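Local structure of CaaX farnesyltransferase beta subunit Ram1 (Aspergillus fumigatus, 4L9P) at residues 160-166 against 491-495; 463-467 against 495-499. The protein is probably the peptide-binding subunit of a zinc-dependent heterodimeric enzyme that transfers a farnesyl group from farnesyl diphosphate to the cysteine of C-terminal CaaX motifs. All coordinates share one frame. Where two conformers were deposited one is given. Residues are numbered along the deposited sequence.

Contact 1: 160-166 against 491-495; sequences AGLCLLG and LVPFH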
ATOM      1  N   ALA B 160      15.049   0.207  10.974  1.00  5.91           N
ATOM      2  CA  ALA B 160      14.812   1.359  10.116  1.00  5.33           C
ATOM      3  C   ALA B 160      14.575   2.625  10.956  1.00  5.63           C
ATOM      4  O   ALA B 160      15.187   3.671  10.670  1.00  5.79           O
ATOM      5  CB  ALA B 160      13.572   1.109   9.216  1.00  5.46           C
ATOM      6  N   GLY B 161      13.743   2.562  12.006  1.00  5.42           N
ATOM      7  CA  GLY B 161      13.549   3.743  12.864  1.00  6.38           C
ATOM      8  C   GLY B 161      14.835   4.194  13.545  1.00  5.88           C
ATOM      9  O   GLY B 161      15.109   5.384  13.602  1.00  6.52           O
ATOM     10  N   LEU B 162      15.599   3.234  14.049  1.00  6.03           N
ATOM     11  CA  LEU B 162      16.896   3.577  14.661  1.00  7.22           C
ATOM     12  C   LEU B 162      17.840   4.222  13.646  1.00  7.67           C
ATOM     13  O   LEU B 162      18.549   5.200  13.969  1.00  8.69           O
ATOM     14  CB  LEU B 162      17.535   2.326  15.252  1.00  8.56           C
ATOM     15  CG  LEU B 162      16.754   1.731  16.426  1.00  9.47           C
ATOM     16  CD1 LEU B 162      17.348   0.317  16.803  1.00 11.98           C
ATOM     17  CD2 LEU B 162      16.737   2.666  17.632  1.00  9.89           C
ATOM     18  N   CYS B 163      17.942   3.679  12.428  0.82  7.08           N
ATOM     19  CA  CYS B 163      18.746   4.311  11.364  0.82  7.12           C
ATOM     20  C   CYS B 163      18.262   5.714  11.048  0.82  6.97           C
ATOM     21  O   CYS B 163      19.098   6.647  10.998  0.82  8.21           O
ATOM     22  CB  CYS B 163      18.769   3.491  10.062  0.82  8.21           C
ATOM     23  SG  CYS B 163      19.697   1.984  10.138  0.82 10.79           S
ATOM     24  N   LEU B 164      16.965   5.913  10.880  1.00  7.13           N
ATOM     25  CA  LEU B 164      16.445   7.251  10.603  1.00  6.58           C
ATOM     26  C   LEU B 164      16.879   8.258  11.674  1.00  6.41           C
ATOM     27  O   LEU B 164      17.269   9.362  11.377  1.00  8.19           O
ATOM     28  CB  LEU B 164      14.910   7.167  10.531  1.00  5.73           C
ATOM     29  CG  LEU B 164      14.468   6.532   9.190  1.00  5.50           C
ATOM     30  CD1 LEU B 164      13.021   5.991   9.374  1.00  6.86           C
ATOM     31  CD2 LEU B 164      14.460   7.574   8.090  1.00  7.66           C
ATOM     32  N   LEU B 165      16.797   7.827  12.925  1.00  6.38           N
ATOM     33  CA  LEU B 165      17.154   8.675  14.061  1.00  7.22           C
ATOM     34  C   LEU B 165      18.670   8.821  14.257  1.00  9.39           C
ATOM     35  O   LEU B 165      19.087   9.523  15.189  1.00 11.03           O
ATOM     36  CB  LEU B 165      16.530   8.094  15.334  1.00  8.10           C
ATOM     37  CG  LEU B 165      15.023   8.351  15.390  1.00  9.03           C
ATOM     38  CD1 LEU B 165      14.387   7.420  16.397  1.00  8.91           C
ATOM     39  CD2 LEU B 165      14.678   9.842  15.760  1.00 10.01           C
ATOM     40  N   GLY B 166      19.471   8.188  13.409  1.00  8.90           N
ATOM     41  CA  GLY B 166      20.909   8.462  13.416  1.00  9.70           C
ATOM     42  C   GLY B 166      21.722   7.497  14.217  1.00 11.33           C
ATOM     43  O   GLY B 166      22.918   7.803  14.485  1.00 12.66           O
ATOM     44  N   LEU B 491      16.393  13.776  10.009  1.00  5.31           N
ATOM     45  CA  LEU B 491      16.663  12.349   9.992  1.00  6.02           C
ATOM     46  C   LEU B 491      17.558  11.976   8.839  1.00  6.35           C
ATOM     47  O   LEU B 491      17.748  12.766   7.901  1.00  7.51           O
ATOM     48  CB  LEU B 491      15.278  11.647   9.805  1.00  5.89           C
ATOM     49  CG  LEU B 491      14.269  11.927  10.931  1.00  6.36           C
ATOM     50  CD1 LEU B 491      12.904  11.232  10.597  1.00  7.95           C
ATOM     51  CD2 LEU B 491      14.791  11.441  12.290  1.00  7.46           C
ATOM     52  N   VAL B 492      18.113  10.766   8.893  1.00  6.50           N
ATOM     53  CA  VAL B 492      18.925  10.257   7.799  1.00  7.73           C
ATOM     54  C   VAL B 492      18.057  10.067   6.559  1.00  6.61           C
ATOM     55  O   VAL B 492      16.921   9.639   6.677  1.00  6.66           O
ATOM     56  CB  VAL B 492      19.561   8.942   8.298  1.00 11.13           C
ATOM     57  CG1 VAL B 492      20.107   8.072   7.233  1.00 14.77           C
ATOM     58  CG2 VAL B 492      20.527   9.210   9.487  1.00 10.80           C
ATOM     59  N   PRO B 493      18.568  10.355   5.355  1.00  6.86           N
ATOM     60  CA  PRO B 493      17.751  10.135   4.124  1.00  6.78           C
ATOM     61  C   PRO B 493      17.579   8.614   3.870  1.00  7.00           C
ATOM     62  O   PRO B 493      18.488   7.808   4.136  1.00  7.45           O
ATOM     63  CB  PRO B 493      18.588  10.788   3.001  1.00  7.38           C
ATOM     64  CG  PRO B 493      20.011  10.823   3.566  1.00  7.66           C
ATOM     65  CD  PRO B 493      19.905  10.922   5.107  1.00  7.67           C
ATOM     66  N   PHE B 494      16.394   8.236   3.362  1.00  5.77           N
ATOM     67  CA  PHE B 494      16.124   6.868   2.934  1.00  5.07           C
ATOM     68  C   PHE B 494      15.895   6.818   1.432  1.00  5.84           C
ATOM     69  O   PHE B 494      15.360   7.751   0.820  1.00  6.44           O
ATOM     70  CB  PHE B 494      14.890   6.320   3.633  1.00  6.13           C
ATOM     71  CG  PHE B 494      15.146   5.481   4.857  1.00  6.47           C
ATOM     72  CD1 PHE B 494      16.283   5.675   5.670  1.00  7.27           C
ATOM     73  CD2 PHE B 494      14.212   4.505   5.176  1.00  7.17           C
ATOM     74  CE1 PHE B 494      16.477   4.866   6.813  1.00  7.50           C
ATOM     75  CE2 PHE B 494      14.375   3.699   6.286  1.00  7.49           C
ATOM     76  CZ  PHE B 494      15.529   3.868   7.144  1.00  7.52           C
ATOM     77  N   HIS B 495      16.299   5.718   0.847  1.00  6.00           N
ATOM     78  CA  HIS B 495      16.079   5.523  -0.582  1.00  5.86           C
ATOM     79  C   HIS B 495      14.573   5.346  -0.832  1.00  6.21           C
ATOM     80  O   HIS B 495      13.922   4.540  -0.172  1.00  6.78           O
ATOM     81  CB  HIS B 495      16.800   4.219  -0.952  1.00  6.81           C
ATOM     82  CG  HIS B 495      16.959   3.998  -2.415  1.00  6.71           C
ATOM     83  ND1 HIS B 495      15.893   3.729  -3.253  1.00  6.90           N
ATOM     84  CD2 HIS B 495      18.061   4.061  -3.198  1.00  7.97           C
ATOM     85  CE1 HIS B 495      16.337   3.598  -4.496  1.00  7.90           C
ATOM     86  NE2 HIS B 495      17.656   3.833  -4.494  1.00  6.78           N
TER
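Leu-164 and Phe-494 form the apolar centre of this contact. It joins the C-terminal end of helix 151-164 to an extended segment late in the alpha-alpha toroid of the prenyltransferase beta subunit. Leu-164 lies over one face of the Phe-494 ring. Its CD2 makes a CH-pi contact 3.7 Å from the ring centroid, and its CG is 3.5 Å from Phe-494 CZ. The ring reaches along the helix to the residues before Leu-164. Cys-163 CB sits at the ring edge, 4.2 Å from Phe-494 CE1, and Ala-160 CB is 4.0 Å from Phe-494 CZ.

Further out, Leu-165 CD2 meets Leu-491 CD2 at 3.8 Å. Both leucines also touch Leu-124. Leu-164 also packs on Leu-438, Thr-439 and Ser-442 of helix 431-444, so its side chain meets that helix as well as the 491-495 segment. The same helix carries the zinc ligand His-433, whose side chain is about 12 Å from that of Leu-164.

At the polar edge the helix ends in a Schellman motif. Gly-166 has positive phi (96°); at these backbone angles a CB would be jammed against Leu-165 O. Gly-166 N hydrogen-bonds back to Cys-163 O at 2.9 Å. Val-492 CG2 covers this turn, 3.3 Å from Cys-163 O and 4.0 Å from Gly-166 CA. Leu-164 O, at the end of the helix, accepts a hydrogen bond from Val-492 N, 3.0 Å long with an N-H...O angle of 165°.

Contact 2: 463-467 against 495-499; sequences SAFSW and HPIFV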
ATOM      1  N   SER B 463      18.710   2.463 -13.047  1.00 10.92           N
ATOM      2  CA  SER B 463      18.124   3.692 -12.556  1.00  9.37           C
ATOM      3  C   SER B 463      17.844   3.605 -11.052  1.00  8.52           C
ATOM      4  O   SER B 463      18.041   4.566 -10.300  1.00  8.63           O
ATOM      5  CB  SER B 463      16.844   3.961 -13.352  1.00 10.15           C
ATOM      6  OG  SER B 463      16.197   5.131 -12.876  1.00 11.75           O
ATOM      7  N   ALA B 464      17.403   2.440 -10.597  1.00  8.24           N
ATOM      8  CA  ALA B 464      17.087   2.276  -9.164  1.00  7.46           C
ATOM      9  C   ALA B 464      18.282   2.526  -8.289  1.00  7.49           C
ATOM     10  O   ALA B 464      18.122   2.918  -7.146  1.00  7.78           O
ATOM     11  CB  ALA B 464      16.564   0.851  -8.874  1.00  8.07           C
ATOM     12  N   PHE B 465      19.476   2.283  -8.831  1.00  7.86           N
ATOM     13  CA  PHE B 465      20.720   2.520  -8.079  1.00  9.31           C
ATOM     14  C   PHE B 465      21.366   3.865  -8.408  1.00  9.23           C
ATOM     15  O   PHE B 465      22.559   4.080  -8.087  1.00 11.78           O
ATOM     16  CB  PHE B 465      21.682   1.327  -8.199  1.00 11.13           C
ATOM     17  CG  PHE B 465      21.133   0.076  -7.520  1.00  9.80           C
ATOM     18  CD1 PHE B 465      21.162  -0.022  -6.125  1.00 10.00           C
ATOM     19  CD2 PHE B 465      20.529  -0.952  -8.246  1.00  9.70           C
ATOM     20  CE1 PHE B 465      20.604  -1.127  -5.463  1.00  9.76           C
ATOM     21  CE2 PHE B 465      19.955  -2.075  -7.561  1.00  9.90           C
ATOM     22  CZ  PHE B 465      20.009  -2.143  -6.196  1.00  9.91           C
ATOM     23  N   SER B 466      20.602   4.747  -9.038  0.74  8.52           N
ATOM     24  CA  SER B 466      21.090   6.067  -9.439  0.74  8.89           C
ATOM     25  C   SER B 466      20.507   7.164  -8.555  0.74  9.31           C
ATOM     26  O   SER B 466      20.837   8.340  -8.729  0.74 10.17           O
ATOM     27  CB  SER B 466      20.727   6.323 -10.900  0.74  9.31           C
ATOM     28  OG  SER B 466      19.370   6.727 -11.020  0.74  9.64           O
ATOM     29  N   TRP B 467      19.604   6.837  -7.607  1.00  7.79           N
ATOM     30  CA  TRP B 467      18.964   7.866  -6.782  1.00  7.98           C
ATOM     31  C   TRP B 467      19.955   8.517  -5.833  1.00  8.83           C
ATOM     32  O   TRP B 467      20.765   7.840  -5.190  1.00  9.04           O
ATOM     33  CB  TRP B 467      17.820   7.188  -5.974  1.00  6.41           C
ATOM     34  CG  TRP B 467      16.617   6.891  -6.814  1.00  7.03           C
ATOM     35  CD1 TRP B 467      16.439   5.814  -7.676  1.00  8.63           C
ATOM     36  CD2 TRP B 467      15.464   7.730  -6.967  1.00  6.78           C
ATOM     37  NE1 TRP B 467      15.201   5.925  -8.298  1.00  8.40           N
ATOM     38  CE2 TRP B 467      14.588   7.079  -7.899  1.00  6.65           C
ATOM     39  CE3 TRP B 467      15.052   8.934  -6.365  1.00  6.72           C
ATOM     40  CZ2 TRP B 467      13.328   7.585  -8.219  1.00  6.04           C
ATOM     41  CZ3 TRP B 467      13.818   9.471  -6.730  1.00  6.86           C
ATOM     42  CH2 TRP B 467      12.988   8.809  -7.662  1.00  6.67           C
ATOM     43  N   HIS B 495      16.299   5.718   0.847  1.00  6.00           N
ATOM     44  CA  HIS B 495      16.079   5.523  -0.582  1.00  5.86           C
ATOM     45  C   HIS B 495      14.573   5.346  -0.832  1.00  6.21           C
ATOM     46  O   HIS B 495      13.922   4.540  -0.172  1.00  6.78           O
ATOM     47  CB  HIS B 495      16.800   4.219  -0.952  1.00  6.81           C
ATOM     48  CG  HIS B 495      16.959   3.998  -2.415  1.00  6.71           C
ATOM     49  ND1 HIS B 495      15.893   3.729  -3.253  1.00  6.90           N
ATOM     50  CD2 HIS B 495      18.061   4.061  -3.198  1.00  7.97           C
ATOM     51  CE1 HIS B 495      16.337   3.598  -4.496  1.00  7.90           C
ATOM     52  NE2 HIS B 495      17.656   3.833  -4.494  1.00  6.78           N
ATOM     53  N   PRO B 496      13.996   6.101  -1.757  1.00  5.93           N
ATOM     54  CA  PRO B 496      12.517   6.009  -1.904  1.00  7.18           C
ATOM     55  C   PRO B 496      11.989   4.666  -2.420  1.00  7.75           C
ATOM     56  O   PRO B 496      10.817   4.384  -2.196  1.00  9.65           O
ATOM     57  CB  PRO B 496      12.136   7.101  -2.865  1.00  9.31           C
ATOM     58  CG  PRO B 496      13.473   7.671  -3.334  1.00 11.93           C
ATOM     59  CD  PRO B 496      14.645   7.145  -2.552  1.00  8.67           C
ATOM     60  N   ILE B 497      12.808   3.871  -3.109  1.00  6.24           N
ATOM     61  CA  ILE B 497      12.332   2.546  -3.542  1.00  5.57           C
ATOM     62  C   ILE B 497      12.650   1.475  -2.482  1.00  4.76           C
ATOM     63  O   ILE B 497      11.795   0.649  -2.187  1.00  5.90           O
ATOM     64  CB  ILE B 497      13.061   2.105  -4.832  1.00  6.36           C
ATOM     65  CG1 ILE B 497      12.731   3.071  -5.950  1.00  7.12           C
ATOM     66  CG2 ILE B 497      12.680   0.687  -5.220  1.00  7.17           C
ATOM     67  CD1 ILE B 497      13.513   2.773  -7.256  1.00  9.31           C
ATOM     68  N   PHE B 498      13.864   1.490  -1.899  1.00  4.38           N
ATOM     69  CA  PHE B 498      14.303   0.366  -1.034  1.00  4.53           C
ATOM     70  C   PHE B 498      13.967   0.610   0.418  1.00  5.03           C
ATOM     71  O   PHE B 498      14.009  -0.329   1.233  1.00  6.47           O
ATOM     72  CB  PHE B 498      15.804   0.105  -1.177  1.00  5.60           C
ATOM     73  CG  PHE B 498      16.170  -0.332  -2.598  1.00  5.74           C
ATOM     74  CD1 PHE B 498      15.602  -1.494  -3.129  1.00  6.22           C
ATOM     75  CD2 PHE B 498      17.006   0.473  -3.430  1.00  6.56           C
ATOM     76  CE1 PHE B 498      15.892  -1.911  -4.413  1.00  6.00           C
ATOM     77  CE2 PHE B 498      17.313   0.055  -4.746  1.00  6.87           C
ATOM     78  CZ  PHE B 498      16.763  -1.161  -5.249  1.00  7.65           C
ATOM     79  N   VAL B 499      13.673   1.864   0.805  1.00  5.27           N
ATOM     80  CA  VAL B 499      13.222   2.126   2.194  1.00  4.22           C
ATOM     81  C   VAL B 499      14.245   1.707   3.258  1.00  5.21           C
ATOM     82  O   VAL B 499      13.925   1.163   4.313  1.00  6.13           O
ATOM     83  CB  VAL B 499      11.771   1.596   2.494  1.00  4.71           C
ATOM     84  CG1 VAL B 499      11.147   2.507   3.575  1.00  6.43           C
ATOM     85  CG2 VAL B 499      10.890   1.636   1.254  1.00  5.17           C
TER
HETATM   86  O   HOH W   1      20.571   4.883  -5.282  1.00 11.34           O
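This is a buried contact between two segments from connections of the alpha-alpha toroid. Segment 463-467 leads into strand 468-471. Segment 495-499 precedes helix 502-513. Aromatic and aliphatic side chains make most of it. Pro-496 CG lies over the six-membered ring of Trp-467 in a CH-pi contact, 4.1 Å from its centroid. Ile-497 CD1 touches both Ala-464 CB, at 4.0 Å, and Trp-467 NE1, at 3.7 Å. The rings of Phe-465 and Phe-498 are near parallel but slid apart, and their CZ atoms are 3.5 Å apart. Helix 251-263 covers these two rings through Leu-263, while Trp-467 and Ile-497 rest on Leu-378 of helix 375-384.

His-495 is the polar link. Its ND1 accepts a hydrogen bond from Ile-497 N at 3.1 Å, which leaves NE2 as the donor. Water 1 donates to Trp-467 O and weakly accepts from His-495 NE2. The direct bond is shorter: His-495 NE2 to Ala-464 O, 2.8 Å.

Overall arrangement
From the N terminus, the chain first passes 160-166 at the end of helix 151-164. It then runs through most of the toroid helices and strand 446-449 to reach 463-467. Strand 468-471 follows, and then the long loop that holds 491-495 and 495-499. Contact 1 closes a loop of 324 residues. Contact 2 closes one of 27 residues; it starts inside the larger loop and ends just past it, so the two cross, sharing His-495. Their centres are 15 Å apart. Phe-494 CE2 packs 3.2 Å from Val-499 O. One late loop is thus tied to an early helix and to the approach of strand 468-471.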